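Local coordinates for protein walker-type atpase (Pyrococcus abyssi, PDB 2QEN) that binds ADP and magnesium at a P-loop, consistent with a Walker-type ATPase, although its biological role is unknown, at residues Val200-Lys205 and Asp236-Trp241. The protein carries 1 engineered substitution. Residues are numbered along the deposited sequence; the frame is centred on the assembly and turned at random.
With ADP (adenosine-5'-diphosphate), chain C.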
ATOM      1  N   VAL A 200      -4.921  -5.623   6.030  1.00 30.63           N
ATOM      2  CA  VAL A 200      -3.624  -6.270   6.240  1.00 30.22           C
ATOM      3  C   VAL A 200      -2.897  -5.575   7.392  1.00 30.34           C
ATOM      4  O   VAL A 200      -2.481  -4.419   7.280  1.00 30.16           O
ATOM      5  CB  VAL A 200      -2.732  -6.291   4.951  1.00 30.05           C
ATOM      6  CG1 VAL A 200      -1.458  -7.079   5.197  1.00 29.44           C
ATOM      7  CG2 VAL A 200      -3.487  -6.870   3.753  1.00 29.19           C
ATOM      8  N   LYS A 201      -2.742  -6.314   8.489  1.00 30.41           N
ATOM      9  CA  LYS A 201      -2.161  -5.819   9.726  1.00 29.99           C
ATOM     10  C   LYS A 201      -0.762  -6.393   9.920  1.00 29.45           C
ATOM     11  O   LYS A 201      -0.441  -7.424   9.320  1.00 28.90           O
ATOM     12  CB  LYS A 201      -3.037  -6.261  10.902  1.00 30.68           C
ATOM     13  CG  LYS A 201      -4.526  -5.941  10.768  1.00 33.74           C
ATOM     14  CD  LYS A 201      -4.787  -4.434  10.829  1.00 38.85           C
ATOM     15  CE  LYS A 201      -6.218  -4.131  11.271  1.00 42.28           C
ATOM     16  NZ  LYS A 201      -6.542  -2.686  11.075  1.00 44.57           N
ATOM     17  N   PRO A 202       0.075  -5.731  10.759  1.00 28.85           N
ATOM     18  CA  PRO A 202       1.356  -6.298  11.197  1.00 29.13           C
ATOM     19  C   PRO A 202       1.191  -7.689  11.790  1.00 29.29           C
ATOM     20  O   PRO A 202       0.185  -7.956  12.441  1.00 30.11           O
ATOM     21  CB  PRO A 202       1.805  -5.340  12.313  1.00 28.54           C
ATOM     22  CG  PRO A 202       1.188  -4.041  11.980  1.00 28.31           C
ATOM     23  CD  PRO A 202      -0.144  -4.383  11.329  1.00 28.94           C
ATOM     24  N   PHE A 203       2.170  -8.561  11.561  1.00 29.39           N
ATOM     25  CA  PHE A 203       2.229  -9.865  12.208  1.00 29.51           C
ATOM     26  C   PHE A 203       2.150  -9.699  13.720  1.00 29.90           C
ATOM     27  O   PHE A 203       2.687  -8.728  14.270  1.00 29.47           O
ATOM     28  CB  PHE A 203       3.560 -10.572  11.898  1.00 29.62           C
ATOM     29  CG  PHE A 203       3.767 -10.935  10.443  1.00 30.76           C
ATOM     30  CD1 PHE A 203       2.689 -11.285   9.615  1.00 30.75           C
ATOM     31  CD2 PHE A 203       5.064 -10.977   9.912  1.00 31.78           C
ATOM     32  CE1 PHE A 203       2.898 -11.640   8.276  1.00 31.03           C
ATOM     33  CE2 PHE A 203       5.278 -11.341   8.572  1.00 32.18           C
ATOM     34  CZ  PHE A 203       4.197 -11.661   7.754  1.00 30.50           C
ATOM     35  N   ASP A 204       1.512 -10.654  14.398  1.00 29.91           N
ATOM     36  CA  ASP A 204       1.598 -10.701  15.851  1.00 29.99           C
ATOM     37  C   ASP A 204       3.008 -11.123  16.313  1.00 30.27           C
ATOM     38  O   ASP A 204       3.873 -11.440  15.489  1.00 30.65           O
ATOM     39  CB  ASP A 204       0.451 -11.527  16.482  1.00 30.00           C
ATOM     40  CG  ASP A 204       0.527 -13.037  16.194  1.00 30.10           C
ATOM     41  OD1 ASP A 204       1.587 -13.574  15.824  1.00 29.17           O
ATOM     42  OD2 ASP A 204      -0.511 -13.715  16.392  1.00 33.05           O
ATOM     43  N   LYS A 205       3.244 -11.081  17.620  1.00 30.23           N
ATOM     44  CA  LYS A 205       4.523 -11.466  18.210  1.00 30.38           C
ATOM     45  C   LYS A 205       5.045 -12.807  17.702  1.00 29.87           C
ATOM     46  O   LYS A 205       6.148 -12.884  17.161  1.00 29.08           O
ATOM     47  CB  LYS A 205       4.385 -11.523  19.730  1.00 30.94           C
ATOM     48  CG  LYS A 205       5.172 -10.475  20.498  1.00 32.86           C
ATOM     49  CD  LYS A 205       6.493 -11.033  21.030  1.00 35.41           C
ATOM     50  CE  LYS A 205       6.296 -12.188  21.987  1.00 36.72           C
ATOM     51  NZ  LYS A 205       7.590 -12.913  22.233  1.00 37.85           N
ATOM     52  N   ASP A 236       8.645  -5.044  15.613  1.00 36.10           N
ATOM     53  CA  ASP A 236       7.158  -5.123  15.803  1.00 36.66           C
ATOM     54  C   ASP A 236       6.228  -5.587  14.633  1.00 36.37           C
ATOM     55  O   ASP A 236       5.171  -4.966  14.342  1.00 35.98           O
ATOM     56  CB  ASP A 236       6.622  -3.807  16.417  1.00 37.66           C
ATOM     57  CG  ASP A 236       6.844  -3.680  17.978  1.00 40.68           C
ATOM     58  OD1 ASP A 236       7.486  -4.537  18.653  1.00 43.40           O
ATOM     59  OD2 ASP A 236       6.336  -2.680  18.543  1.00 43.83           O
ATOM     60  N   GLY A 237       6.584  -6.682  13.968  1.00 35.60           N
ATOM     61  CA  GLY A 237       5.621  -7.294  13.012  1.00 33.80           C
ATOM     62  C   GLY A 237       5.495  -6.680  11.620  1.00 33.35           C
ATOM     63  O   GLY A 237       4.635  -7.097  10.827  1.00 32.58           O
ATOM     64  N   ILE A 238       6.340  -5.699  11.307  1.00 32.79           N
ATOM     65  CA  ILE A 238       6.342  -5.100   9.973  1.00 32.64           C
ATOM     66  C   ILE A 238       7.272  -5.921   9.069  1.00 31.88           C
ATOM     67  O   ILE A 238       8.481  -5.913   9.269  1.00 31.90           O
ATOM     68  CB  ILE A 238       6.786  -3.602   9.985  1.00 33.27           C
ATOM     69  CG1 ILE A 238       6.076  -2.815  11.106  1.00 35.40           C
ATOM     70  CG2 ILE A 238       6.626  -2.959   8.577  1.00 31.66           C
ATOM     71  CD1 ILE A 238       4.702  -2.298  10.770  1.00 36.57           C
ATOM     72  N   PRO A 239       6.706  -6.659   8.100  1.00 31.43           N
ATOM     73  CA  PRO A 239       7.530  -7.545   7.282  1.00 31.29           C
ATOM     74  C   PRO A 239       8.645  -6.818   6.528  1.00 31.20           C
ATOM     75  O   PRO A 239       9.700  -7.398   6.335  1.00 31.15           O
ATOM     76  CB  PRO A 239       6.523  -8.155   6.299  1.00 31.03           C
ATOM     77  CG  PRO A 239       5.199  -8.040   6.989  1.00 31.23           C
ATOM     78  CD  PRO A 239       5.277  -6.746   7.732  1.00 31.30           C
ATOM     79  N   GLY A 240       8.410  -5.568   6.121  1.00 30.76           N
ATOM     80  CA  GLY A 240       9.421  -4.777   5.412  1.00 30.99           C
ATOM     81  C   GLY A 240      10.705  -4.647   6.219  1.00 31.15           C
ATOM     82  O   GLY A 240      11.801  -4.846   5.690  1.00 31.52           O
ATOM     83  N   TRP A 241      10.563  -4.355   7.513  1.00 30.31           N
ATOM     84  CA  TRP A 241      11.719  -4.205   8.395  1.00 29.97           C
ATOM     85  C   TRP A 241      12.322  -5.546   8.837  1.00 29.51           C
ATOM     86  O   TRP A 241      13.538  -5.669   8.971  1.00 29.24           O
ATOM     87  CB  TRP A 241      11.375  -3.312   9.589  1.00 29.54           C
ATOM     88  CG  TRP A 241      10.774  -1.950   9.192  1.00 29.10           C
ATOM     89  CD1 TRP A 241       9.626  -1.393   9.680  1.00 29.92           C
ATOM     90  CD2 TRP A 241      11.305  -1.001   8.243  1.00 28.70           C
ATOM     91  NE1 TRP A 241       9.406  -0.163   9.093  1.00 30.38           N
ATOM     92  CE2 TRP A 241      10.420   0.097   8.208  1.00 29.15           C
ATOM     93  CE3 TRP A 241      12.436  -0.980   7.421  1.00 29.91           C
ATOM     94  CZ2 TRP A 241      10.640   1.212   7.402  1.00 29.09           C
ATOM     95  CZ3 TRP A 241      12.640   0.125   6.582  1.00 29.99           C
ATOM     96  CH2 TRP A 241      11.748   1.209   6.595  1.00 29.86           C
TER
HETATM   97  PB  ADP C 999       3.112  -2.408   1.153  1.00 25.32           P
HETATM   98  O1B ADP C 999       2.071  -2.833   2.161  1.00 26.10           O
HETATM   99  O2B ADP C 999       2.651  -2.631  -0.270  1.00 25.79           O
HETATM  100  O3B ADP C 999       3.704  -1.039   1.360  1.00 26.33           O
HETATM  101  PA  ADP C 999       5.112  -4.465   0.440  1.00 26.61           P
HETATM  102  O1A ADP C 999       4.203  -5.549  -0.079  1.00 25.17           O
HETATM  103  O2A ADP C 999       5.995  -3.707  -0.502  1.00 22.84           O
HETATM  104  O3A ADP C 999       4.323  -3.430   1.428  1.00 26.10           O
HETATM  105  O5' ADP C 999       6.022  -5.198   1.559  1.00 26.65           O
HETATM  106  C5' ADP C 999       7.228  -4.633   2.080  1.00 25.42           C
HETATM  107  C4' ADP C 999       8.335  -5.690   1.969  1.00 26.73           C
HETATM  108  O4' ADP C 999       8.219  -6.653   3.033  1.00 25.55           O
HETATM  109  C3' ADP C 999       8.303  -6.536   0.697  1.00 26.32           C
HETATM  110  O3' ADP C 999       9.113  -5.999  -0.341  1.00 27.79           O
HETATM  111  C2' ADP C 999       8.908  -7.834   1.128  1.00 26.33           C
HETATM  112  O2' ADP C 999      10.292  -7.560   1.329  1.00 25.75           O
HETATM  113  C1' ADP C 999       8.422  -7.981   2.538  1.00 24.43           C
HETATM  114  N9  ADP C 999       7.178  -8.747   2.772  1.00 24.15           N
HETATM  115  C8  ADP C 999       5.953  -8.209   2.918  1.00 23.37           C
HETATM  116  N7  ADP C 999       5.030  -9.157   3.207  1.00 23.56           N
HETATM  117  C5  ADP C 999       5.672 -10.339   3.248  1.00 23.88           C
HETATM  118  C6  ADP C 999       5.300 -11.747   3.496  1.00 23.98           C
HETATM  119  N6  ADP C 999       4.022 -12.092   3.769  1.00 23.88           N
HETATM  120  N1  ADP C 999       6.285 -12.680   3.447  1.00 23.78           N
HETATM  121  C2  ADP C 999       7.552 -12.355   3.167  1.00 23.87           C
HETATM  122  N3  ADP C 999       7.970 -11.093   2.954  1.00 24.64           N
HETATM  123  C4  ADP C 999       7.093 -10.061   2.972  1.00 24.21           C
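In this P-loop ATPase, the loop leaving edge strand 196-199 meets the turn between helices 225-235 and 239-252 beside the adenine end of the ADP pocket. The ring of Phe203 slants across Pro239. With CG anti to the carbonyl carbon, chi1 (-65°) carries the ring to the side of Pro239, whose CG sits over one face, 4.1 Å from the ring centroid, a CH-pi contact. Compact and rigid, the proline ring fits between Phe203 and the adenine: its CB is 3.4 Å from ADP C8. The purine amino group N6 comes to the edge of the Phe203 ring, which also meets that of Phe211. Pro202 and Ile238, both apolar, pack alongside each other; Ile238 CB points away, but its long CG1 branch brings CD1 back to 4.1 Å from Pro202 CG. Glycine suits position 237 for two reasons: at its positive phi a CB would press against the preceding carbonyl O, and it would also collide with Phe203 O. That closeness lets Gly237 CA make a CA-H...O contact of 3.5 Å with Phe203 O. In return, Phe203 N donates to Gly237 O at 3.0 Å, reaching a lone pair in the carbonyl plane, though bent to 140° at the hydrogen.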